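Local coordinates for sensor protein (Vibrio cholerae, PDB 3BY9) that probably senses C4-dicarboxylates such as succinate through this extracytoplasmic domain and relays the signal to the ATP-dependent histidine kinase portion of the protein, at residues Y76-G82 with P105-L109; G113-F119 with Y130-P135. All coordinates share one frame; numbering follows the deposited sequence. Where two conformers were deposited one is given.

Both contacts belong to the same PAS-like domain, with centres about 9 Å apart and on the same side of the chain's centre. They come in series: contact 1 sets the strand 74-79 region against helix 105-110, and contact 2 then pairs strand 116-121, which follows that helix, with strand 128-138. Strands 74-79 and 128-138 lie in one five-stranded antiparallel sheet, separated by strand 141-150. The two contacts also touch directly: the Y106 ring of contact 1 stacks on Y131 of contact 2, and the hydroxyl of S116 bonds to the backbone oxygen of Y106. Y106 and Y131 are both succinate-binding residues, so the helix and the sheet meet at the ligand pocket.

Contact 1. Residues Y76-G82 with P105-L109; sequences YLIDRFG and PYFYL
Y76 and I78 on an inner strand of the sheet, with the turn that follows them, pack against the short helix 105-110 through Y106 and F107 in a largely buried strand-to-helix contact. At its polar end, Y76 OH donates a hydrogen bond to Y106 OH at 2.8 Å, the two tyrosines arriving from opposite directions. Y106 OH lies near the plane of the Y76 ring, at its edge, and also bonds to a bound succinate, which makes Y76 a second-shell partner of a ligand-binding hydroxyl.

F107 carries the apolar end. With CG anti to the backbone N (chi1 174°), its ring reaches the turn: G82 CA sits over one face, 3.8 Å from the ring centroid in a CH-pi contact, while D79 O comes to the edge, 3.3 Å from CE1. I78 adds its CG2 branch, 3.6 Å from the same CE1.

The type I turn D79-G82 is held from within, D79 OD1 accepting from F81 N at 2.9 Å as an Asx turn and from N83 N beyond it. In this PAS-like sensor domain the tyrosine end of the contact forms part of the succinate site, while the F107 end joins the helix to the turn after strand 74-79.

Contact 2. Residues G113-F119 with Y130-P135; sequences GQKSQYF and YYYAYP
S116 and Y118 pair with A133 and Y131 across a regular antiparallel hairpin, and this backbone ladder is the tight part of the contact. Around S116 the bonds run both ways, A133 N to S116 O at 2.9 Å and S116 N to A133 O at 3.0 Å. At the next hydrogen-bonded pair, Y131 N reaches Y118 O at 2.7 Å and nearly straight (173°), whereas the return bond from Y118 N to Y131 O is more bent (141°).

The sheet face bearing S116, Y118, Y131 and A133 packs on helix 105-110. There S116 OG lies 3.6 Å from A133 CB and bonds to S110 OG on the helix, while the CB atoms of Y118 and Y131 are 4.4 Å apart. Y131 points its hydroxyl to the bound succinate.

On the other face Y130, Y132 and F119 are still buried; the loose side lies at partly exposed Q117 and at exposed K115 and Q114. Q117 runs out beside Y132, and its amide crosses to Y130, the two planes 88° apart. NE2 comes in at the ring's edge to Y130 OH; at 2.5 Å the bond is unusually short, and that exact length is doubtful. The same NE2 gives a second bond to a water that also meets Y132 OH, bridging the two side chains. Y118 O lies over one face of the Y130 ring, and F119 CB meets the same ring at CD1, 3.8 Å away. Toward the hairpin's open end, K115 lays only its CB against the Y134 ring, its amine leading away, and P135 rests on the backbone of G113 and Q114.

The pair is an antiparallel edge hairpin of the five-stranded PAS-like sheet, its inner strand supplying the succinate-binding Y131.

Contact 1. Residues Y76-G82 with P105-L109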
ATOM      1  N   TYR A  76      15.598   0.856  -0.151  1.00  7.92           N
ATOM      2  CA  TYR A  76      16.444   0.888  -1.338  1.00  6.16           C
ATOM      3  C   TYR A  76      16.599   2.302  -1.882  1.00  6.61           C
ATOM      4  O   TYR A  76      15.702   3.130  -1.755  1.00  6.79           O
ATOM      5  CB  TYR A  76      15.892  -0.053  -2.436  1.00  7.88           C
ATOM      6  CG  TYR A  76      14.427   0.103  -2.786  1.00  6.08           C
ATOM      7  CD1 TYR A  76      14.049   0.624  -4.029  1.00  7.65           C
ATOM      8  CD2 TYR A  76      13.407  -0.342  -1.900  1.00  5.58           C
ATOM      9  CE1 TYR A  76      12.671   0.685  -4.398  1.00  7.35           C
ATOM     10  CE2 TYR A  76      12.069  -0.270  -2.269  1.00  6.58           C
ATOM     11  CZ  TYR A  76      11.710   0.224  -3.483  1.00  7.05           C
ATOM     12  OH  TYR A  76      10.373   0.221  -3.815  1.00  8.65           O
ATOM     13  N   LEU A  77      17.749   2.509  -2.508  1.00  6.41           N
ATOM     14  CA  LEU A  77      18.170   3.829  -3.010  1.00  6.11           C
ATOM     15  C   LEU A  77      18.138   3.889  -4.515  1.00  7.90           C
ATOM     16  O   LEU A  77      18.713   3.043  -5.170  1.00  8.35           O
ATOM     17  CB  LEU A  77      19.615   4.071  -2.498  1.00  5.44           C
ATOM     18  CG  LEU A  77      20.259   5.394  -2.897  1.00  6.23           C
ATOM     19  CD1 LEU A  77      19.572   6.547  -2.125  1.00  7.77           C
ATOM     20  CD2 LEU A  77      21.715   5.368  -2.443  1.00  9.26           C
ATOM     21  N   ILE A  78      17.487   4.931  -5.054  1.00  8.64           N
ATOM     22  CA  ILE A  78      17.312   5.048  -6.500  1.00  6.54           C
ATOM     23  C   ILE A  78      17.996   6.318  -7.011  1.00  6.53           C
ATOM     24  O   ILE A  78      17.892   7.364  -6.371  1.00  8.32           O
ATOM     25  CB  ILE A  78      15.806   5.120  -6.778  1.00  5.82           C
ATOM     26  CG1 ILE A  78      15.084   3.928  -6.067  1.00  6.99           C
ATOM     27  CG2 ILE A  78      15.555   4.954  -8.253  1.00  7.99           C
ATOM     28  CD1 ILE A  78      13.563   3.957  -6.308  1.00  7.26           C
ATOM     29  N   ASP A  79      18.690   6.231  -8.162  1.00  8.70           N
ATOM     30  CA  ASP A  79      19.326   7.416  -8.699  1.00  8.54           C
ATOM     31  C   ASP A  79      18.312   8.360  -9.345  1.00  7.42           C
ATOM     32  O   ASP A  79      17.127   8.114  -9.341  1.00  9.17           O
ATOM     33  CB  ASP A  79      20.501   7.026  -9.643  1.00  8.07           C
ATOM     34  CG  ASP A  79      20.057   6.443 -10.984  1.00 11.41           C
ATOM     35  OD1 ASP A  79      18.878   6.517 -11.332  1.00 10.77           O
ATOM     36  OD2 ASP A  79      20.936   5.910 -11.717  1.00 12.07           O
ATOM     37  N   ARG A  80      18.769   9.491  -9.859  1.00  7.70           N
ATOM     38  CA  ARG A  80      17.808  10.468 -10.351  1.00  9.14           C
ATOM     39  C   ARG A  80      17.160  10.104 -11.678  1.00 10.89           C
ATOM     40  O   ARG A  80      16.261  10.811 -12.142  1.00 10.84           O
ATOM     41  CB  ARG A  80      18.480  11.862 -10.431  1.00 11.80           C
ATOM     42  CG  ARG A  80      19.529  11.975 -11.502  1.00 12.36           C
ATOM     43  CD  ARG A  80      20.017  13.434 -11.475  1.00 22.28           C
ATOM     44  NE  ARG A  80      20.954  13.719 -12.549  1.00 27.67           N
ATOM     45  CZ  ARG A  80      20.593  14.006 -13.794  1.00 28.55           C
ATOM     46  NH1 ARG A  80      19.304  14.048 -14.117  1.00 30.77           N
ATOM     47  NH2 ARG A  80      21.528  14.244 -14.711  1.00 31.78           N
ATOM     48  N   PHE A  81      17.596   8.974 -12.236  1.00  9.69           N
ATOM     49  CA  PHE A  81      17.063   8.458 -13.485  1.00  9.16           C
ATOM     50  C   PHE A  81      16.064   7.319 -13.225  1.00 11.62           C
ATOM     51  O   PHE A  81      15.422   6.811 -14.162  1.00 11.36           O
ATOM     52  CB  PHE A  81      18.217   7.957 -14.360  1.00  9.46           C
ATOM     53  CG  PHE A  81      19.302   9.003 -14.554  1.00 11.22           C
ATOM     54  CD1 PHE A  81      19.103  10.057 -15.418  1.00 16.51           C
ATOM     55  CD2 PHE A  81      20.484   8.920 -13.851  1.00 12.80           C
ATOM     56  CE1 PHE A  81      20.089  11.021 -15.584  1.00 15.08           C
ATOM     57  CE2 PHE A  81      21.469   9.893 -14.032  1.00 15.33           C
ATOM     58  CZ  PHE A  81      21.239  10.921 -14.900  1.00 14.93           C
ATOM     59  N   GLY A  82      15.930   6.934 -11.950  1.00  8.78           N
ATOM     60  CA  GLY A  82      15.014   5.862 -11.589  1.00  7.89           C
ATOM     61  C   GLY A  82      15.692   4.516 -11.395  1.00  9.75           C
ATOM     62  O   GLY A  82      14.979   3.551 -11.111  1.00  7.80           O
ATOM     63  N   PRO A 105       4.730   5.863  -9.186  1.00  9.00           N
ATOM     64  CA  PRO A 105       4.411   7.204  -8.652  1.00  9.90           C
ATOM     65  C   PRO A 105       5.290   7.632  -7.489  1.00 10.28           C
ATOM     66  O   PRO A 105       5.611   8.802  -7.357  1.00 10.21           O
ATOM     67  CB  PRO A 105       2.962   7.046  -8.212  1.00 10.32           C
ATOM     68  CG  PRO A 105       2.395   6.142  -9.303  1.00 13.17           C
ATOM     69  CD  PRO A 105       3.498   5.070  -9.437  1.00  9.34           C
ATOM     70  N   TYR A 106       5.679   6.700  -6.608  1.00 10.83           N
ATOM     71  CA  TYR A 106       6.490   7.165  -5.490  1.00  9.58           C
ATOM     72  C   TYR A 106       7.828   7.725  -5.957  1.00  9.10           C
ATOM     73  O   TYR A 106       8.370   8.623  -5.292  1.00  9.33           O
ATOM     74  CB  TYR A 106       6.648   6.065  -4.413  1.00  8.93           C
ATOM     75  CG  TYR A 106       7.351   4.797  -4.887  1.00  8.49           C
ATOM     76  CD1 TYR A 106       8.749   4.770  -5.098  1.00  7.51           C
ATOM     77  CD2 TYR A 106       6.631   3.614  -5.094  1.00  8.93           C
ATOM     78  CE1 TYR A 106       9.410   3.585  -5.506  1.00  8.45           C
ATOM     79  CE2 TYR A 106       7.290   2.432  -5.508  1.00  7.49           C
ATOM     80  CZ  TYR A 106       8.673   2.431  -5.714  1.00  7.09           C
ATOM     81  OH  TYR A 106       9.325   1.280  -6.166  1.00  9.53           O
ATOM     82  N   PHE A 107       8.361   7.267  -7.090  1.00  7.99           N
ATOM     83  CA  PHE A 107       9.632   7.815  -7.516  1.00  7.42           C
ATOM     84  C   PHE A 107       9.313   9.161  -8.262  1.00  9.34           C
ATOM     85  O   PHE A 107       9.962  10.184  -8.042  1.00 10.17           O
ATOM     86  CB  PHE A 107      10.331   6.872  -8.513  1.00  8.17           C
ATOM     87  CG  PHE A 107      11.596   7.470  -9.091  1.00  8.52           C
ATOM     88  CD1 PHE A 107      12.782   7.446  -8.357  1.00  8.00           C
ATOM     89  CD2 PHE A 107      11.550   8.190 -10.293  1.00  7.77           C
ATOM     90  CE1 PHE A 107      13.916   8.110  -8.765  1.00  8.89           C
ATOM     91  CE2 PHE A 107      12.677   8.881 -10.734  1.00 10.91           C
ATOM     92  CZ  PHE A 107      13.880   8.840  -9.957  1.00  8.88           C
ATOM     93  N   TYR A 108       8.326   9.114  -9.147  1.00  6.71           N
ATOM     94  CA  TYR A 108       7.955  10.315  -9.931  1.00  8.59           C
ATOM     95  C   TYR A 108       7.678  11.494  -9.014  1.00  7.21           C
ATOM     96  O   TYR A 108       8.147  12.648  -9.271  1.00 11.40           O
ATOM     97  CB  TYR A 108       6.677   9.979 -10.737  1.00  7.50           C
ATOM     98  CG  TYR A 108       6.099  11.127 -11.545  1.00  8.21           C
ATOM     99  CD1 TYR A 108       6.778  11.654 -12.651  1.00 10.37           C
ATOM    100  CD2 TYR A 108       4.852  11.631 -11.241  1.00  7.96           C
ATOM    101  CE1 TYR A 108       6.214  12.670 -13.436  1.00  9.62           C
ATOM    102  CE2 TYR A 108       4.255  12.650 -12.009  1.00  9.82           C
ATOM    103  CZ  TYR A 108       4.943  13.162 -13.104  1.00 10.81           C
ATOM    104  OH  TYR A 108       4.352  14.175 -13.856  1.00  9.29           O
ATOM    105  N   LEU A 109       6.914  11.236  -7.943  1.00  8.42           N
ATOM    106  CA  LEU A 109       6.584  12.342  -7.040  1.00  8.45           C
ATOM    107  C   LEU A 109       7.744  12.752  -6.156  1.00 10.64           C
ATOM    108  O   LEU A 109       7.969  13.945  -5.922  1.00 12.79           O
ATOM    109  CB  LEU A 109       5.413  11.999  -6.138  1.00  9.48           C
ATOM    110  CG  LEU A 109       4.136  11.590  -6.929  1.00 11.99           C
ATOM    111  CD1 LEU A 109       3.052  11.058  -5.969  1.00 18.00           C
ATOM    112  CD2 LEU A 109       3.624  12.800  -7.748  1.00 14.83           C
TER

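Contact 2. Residues G113-F119 with Y130-P135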
ATOM      1  N   GLY A 113      11.026  16.359  -5.331  1.00 10.61           N
ATOM      2  CA  GLY A 113      11.349  17.004  -4.065  1.00 11.66           C
ATOM      3  C   GLY A 113      10.391  16.917  -2.918  1.00 11.85           C
ATOM      4  O   GLY A 113      10.572  17.621  -1.928  1.00 18.91           O
ATOM      5  N   GLN A 114       9.384  16.054  -3.001  0.50 14.39           N
ATOM      6  CA  GLN A 114       8.476  15.922  -1.883  0.50 16.96           C
ATOM      7  C   GLN A 114       8.481  14.517  -1.359  0.50 13.14           C
ATOM      8  O   GLN A 114       8.949  13.585  -2.009  0.50 15.58           O
ATOM      9  CB  GLN A 114       7.033  16.260  -2.259  0.50 21.91           C
ATOM     10  CG  GLN A 114       6.691  17.708  -2.117  0.50 29.94           C
ATOM     11  CD  GLN A 114       7.034  18.479  -3.357  0.50 33.18           C
ATOM     12  OE1 GLN A 114       7.020  19.705  -3.351  0.50 35.09           O
ATOM     13  NE2 GLN A 114       7.332  17.762  -4.443  0.50 31.12           N
ATOM     14  N   LYS A 115       7.972  14.387  -0.156  1.00 11.36           N
ATOM     15  CA  LYS A 115       7.843  13.064   0.446  1.00  8.45           C
ATOM     16  C   LYS A 115       6.637  12.506  -0.314  1.00 10.86           C
ATOM     17  O   LYS A 115       5.775  13.263  -0.767  1.00 13.67           O
ATOM     18  CB  LYS A 115       7.515  13.142   1.943  1.00 13.94           C
ATOM     19  CG  LYS A 115       6.299  13.917   2.315  1.00 26.25           C
ATOM     20  CD  LYS A 115       6.192  14.000   3.845  1.00 31.36           C
ATOM     21  CE  LYS A 115       4.924  14.743   4.258  1.00 41.95           C
ATOM     22  NZ  LYS A 115       3.686  14.091   3.700  1.00 47.52           N
ATOM     23  N   SER A 116       6.571  11.189  -0.502  1.00  8.62           N
ATOM     24  CA  SER A 116       5.401  10.632  -1.144  1.00  9.16           C
ATOM     25  C   SER A 116       5.146   9.278  -0.520  1.00 11.39           C
ATOM     26  O   SER A 116       5.996   8.730   0.196  1.00 12.15           O
ATOM     27  CB  SER A 116       5.600  10.479  -2.676  1.00 12.67           C
ATOM     28  OG  SER A 116       6.584   9.511  -2.955  1.00 13.06           O
ATOM     29  N   GLN A 117       3.924   8.774  -0.723  1.00  9.62           N
ATOM     30  CA  GLN A 117       3.599   7.442  -0.221  1.00  8.44           C
ATOM     31  C   GLN A 117       2.726   6.760  -1.262  1.00 10.72           C
ATOM     32  O   GLN A 117       2.053   7.431  -2.074  1.00 12.52           O
ATOM     33  CB  GLN A 117       2.911   7.511   1.138  1.00 14.00           C
ATOM     34  CG  GLN A 117       1.646   8.347   1.155  1.00 14.22           C
ATOM     35  CD  GLN A 117       1.250   8.670   2.601  1.00 19.25           C
ATOM     36  OE1 GLN A 117       1.358   9.822   3.076  1.00 26.19           O
ATOM     37  NE2 GLN A 117       0.839   7.649   3.319  1.00 15.01           N
ATOM     38  N   TYR A 118       2.699   5.417  -1.240  1.00  8.50           N
ATOM     39  CA  TYR A 118       1.985   4.708  -2.295  1.00  9.15           C
ATOM     40  C   TYR A 118       1.777   3.269  -1.862  1.00  9.95           C
ATOM     41  O   TYR A 118       2.444   2.808  -0.965  1.00 13.09           O
ATOM     42  CB  TYR A 118       2.892   4.679  -3.542  1.00 10.14           C
ATOM     43  CG  TYR A 118       2.220   4.201  -4.831  1.00 11.55           C
ATOM     44  CD1 TYR A 118       1.116   4.913  -5.375  1.00 12.48           C
ATOM     45  CD2 TYR A 118       2.719   3.107  -5.530  1.00 12.21           C
ATOM     46  CE1 TYR A 118       0.538   4.527  -6.576  1.00 11.83           C
ATOM     47  CE2 TYR A 118       2.157   2.702  -6.755  1.00 11.15           C
ATOM     48  CZ  TYR A 118       1.067   3.430  -7.260  1.00 13.00           C
ATOM     49  OH  TYR A 118       0.559   3.076  -8.484  1.00 12.81           O
ATOM     50  N   PHE A 119       0.817   2.563  -2.470  1.00  9.79           N
ATOM     51  CA  PHE A 119       0.681   1.129  -2.139  1.00  9.44           C
ATOM     52  C   PHE A 119       0.571   0.421  -3.477  1.00  8.57           C
ATOM     53  O   PHE A 119       0.068   1.005  -4.448  1.00 10.42           O
ATOM     54  CB  PHE A 119      -0.559   0.842  -1.229  1.00  9.35           C
ATOM     55  CG  PHE A 119      -1.846   1.416  -1.743  1.00  8.27           C
ATOM     56  CD1 PHE A 119      -2.614   0.715  -2.663  1.00 12.63           C
ATOM     57  CD2 PHE A 119      -2.274   2.671  -1.329  1.00 15.00           C
ATOM     58  CE1 PHE A 119      -3.817   1.271  -3.171  1.00 16.45           C
ATOM     59  CE2 PHE A 119      -3.463   3.222  -1.836  1.00 17.31           C
ATOM     60  CZ  PHE A 119      -4.223   2.509  -2.756  1.00 17.40           C
ATOM     61  N   TYR A 130       3.385  -1.176   1.287  1.00  7.59           N
ATOM     62  CA  TYR A 130       3.044   0.227   1.416  1.00  9.07           C
ATOM     63  C   TYR A 130       4.449   0.875   1.288  1.00 10.83           C
ATOM     64  O   TYR A 130       5.375   0.511   2.014  1.00 11.93           O
ATOM     65  CB  TYR A 130       2.480   0.543   2.789  1.00  8.85           C
ATOM     66  CG  TYR A 130       1.753   1.858   2.767  1.00  8.79           C
ATOM     67  CD1 TYR A 130       0.453   1.943   2.306  1.00 11.66           C
ATOM     68  CD2 TYR A 130       2.428   3.038   3.090  1.00 12.03           C
ATOM     69  CE1 TYR A 130      -0.190   3.175   2.137  1.00 12.47           C
ATOM     70  CE2 TYR A 130       1.806   4.272   2.939  1.00 10.23           C
ATOM     71  CZ  TYR A 130       0.512   4.342   2.463  1.00 13.95           C
ATOM     72  OH  TYR A 130      -0.064   5.587   2.241  1.00 16.61           O
ATOM     73  N   TYR A 131       4.559   1.895   0.437  1.00  7.76           N
ATOM     74  CA  TYR A 131       5.842   2.514   0.156  1.00  8.97           C
ATOM     75  C   TYR A 131       5.923   3.949   0.608  1.00 11.04           C
ATOM     76  O   TYR A 131       4.978   4.719   0.366  1.00 11.31           O
ATOM     77  CB  TYR A 131       6.097   2.510  -1.373  1.00  9.65           C
ATOM     78  CG  TYR A 131       6.109   1.137  -2.038  1.00  8.62           C
ATOM     79  CD1 TYR A 131       7.287   0.568  -2.486  1.00  7.47           C
ATOM     80  CD2 TYR A 131       4.914   0.444  -2.287  1.00  8.44           C
ATOM     81  CE1 TYR A 131       7.305  -0.666  -3.169  1.00  7.79           C
ATOM     82  CE2 TYR A 131       4.929  -0.781  -2.974  1.00 10.41           C
ATOM     83  CZ  TYR A 131       6.104  -1.320  -3.401  1.00  9.91           C
ATOM     84  OH  TYR A 131       6.121  -2.537  -4.039  1.00 10.84           O
ATOM     85  N   TYR A 132       7.035   4.296   1.286  1.00  6.32           N
ATOM     86  CA  TYR A 132       7.284   5.702   1.651  1.00  8.90           C
ATOM     87  C   TYR A 132       8.565   6.115   0.916  1.00  7.74           C
ATOM     88  O   TYR A 132       9.565   5.381   0.941  1.00  8.80           O
ATOM     89  CB  TYR A 132       7.530   5.842   3.151  1.00  9.17           C
ATOM     90  CG  TYR A 132       6.237   5.762   3.946  1.00  9.89           C
ATOM     91  CD1 TYR A 132       5.359   6.841   3.961  1.00 11.76           C
ATOM     92  CD2 TYR A 132       5.932   4.624   4.659  1.00 11.12           C
ATOM     93  CE1 TYR A 132       4.170   6.786   4.706  1.00 10.20           C
ATOM     94  CE2 TYR A 132       4.758   4.545   5.414  1.00  9.97           C
ATOM     95  CZ  TYR A 132       3.909   5.612   5.432  1.00 13.84           C
ATOM     96  OH  TYR A 132       2.789   5.531   6.222  1.00 15.71           O
ATOM     97  N   ALA A 133       8.564   7.294   0.295  1.00  8.49           N
ATOM     98  CA  ALA A 133       9.749   7.722  -0.453  1.00  6.85           C
ATOM     99  C   ALA A 133      10.087   9.165  -0.104  1.00  8.19           C
ATOM    100  O   ALA A 133       9.212   9.948   0.348  1.00 10.39           O
ATOM    101  CB  ALA A 133       9.467   7.588  -1.971  1.00 10.85           C
ATOM    102  N   TYR A 134      11.356   9.511  -0.262  1.00  6.00           N
ATOM    103  CA  TYR A 134      11.771  10.873   0.107  1.00 10.71           C
ATOM    104  C   TYR A 134      12.965  11.237  -0.762  1.00  9.37           C
ATOM    105  O   TYR A 134      13.808  10.402  -1.066  1.00  7.35           O
ATOM    106  CB  TYR A 134      12.205  10.872   1.593  1.00 10.03           C
ATOM    107  CG  TYR A 134      12.170  12.241   2.217  1.00  9.48           C
ATOM    108  CD1 TYR A 134      10.991  12.732   2.801  1.00 11.04           C
ATOM    109  CD2 TYR A 134      13.302  13.054   2.217  1.00  7.95           C
ATOM    110  CE1 TYR A 134      10.960  14.010   3.355  1.00 12.57           C
ATOM    111  CE2 TYR A 134      13.264  14.331   2.782  1.00 12.02           C
ATOM    112  CZ  TYR A 134      12.086  14.799   3.344  1.00 15.32           C
ATOM    113  OH  TYR A 134      12.033  16.107   3.880  1.00 16.72           O
ATOM    114  N   PRO A 135      13.058  12.511  -1.192  1.00  6.92           N
ATOM    115  CA  PRO A 135      14.198  12.902  -2.031  1.00  7.07           C
ATOM    116  C   PRO A 135      15.531  12.956  -1.244  1.00  9.56           C
ATOM    117  O   PRO A 135      15.540  13.364  -0.067  1.00 10.30           O
ATOM    118  CB  PRO A 135      13.807  14.325  -2.508  1.00 10.80           C
ATOM    119  CG  PRO A 135      12.999  14.857  -1.303  1.00  7.21           C
ATOM    120  CD  PRO A 135      12.114  13.628  -0.969  1.00  7.13           C
TER
HETATM  121  O   HOH W   1       1.107   7.817   6.116  1.00 18.51           O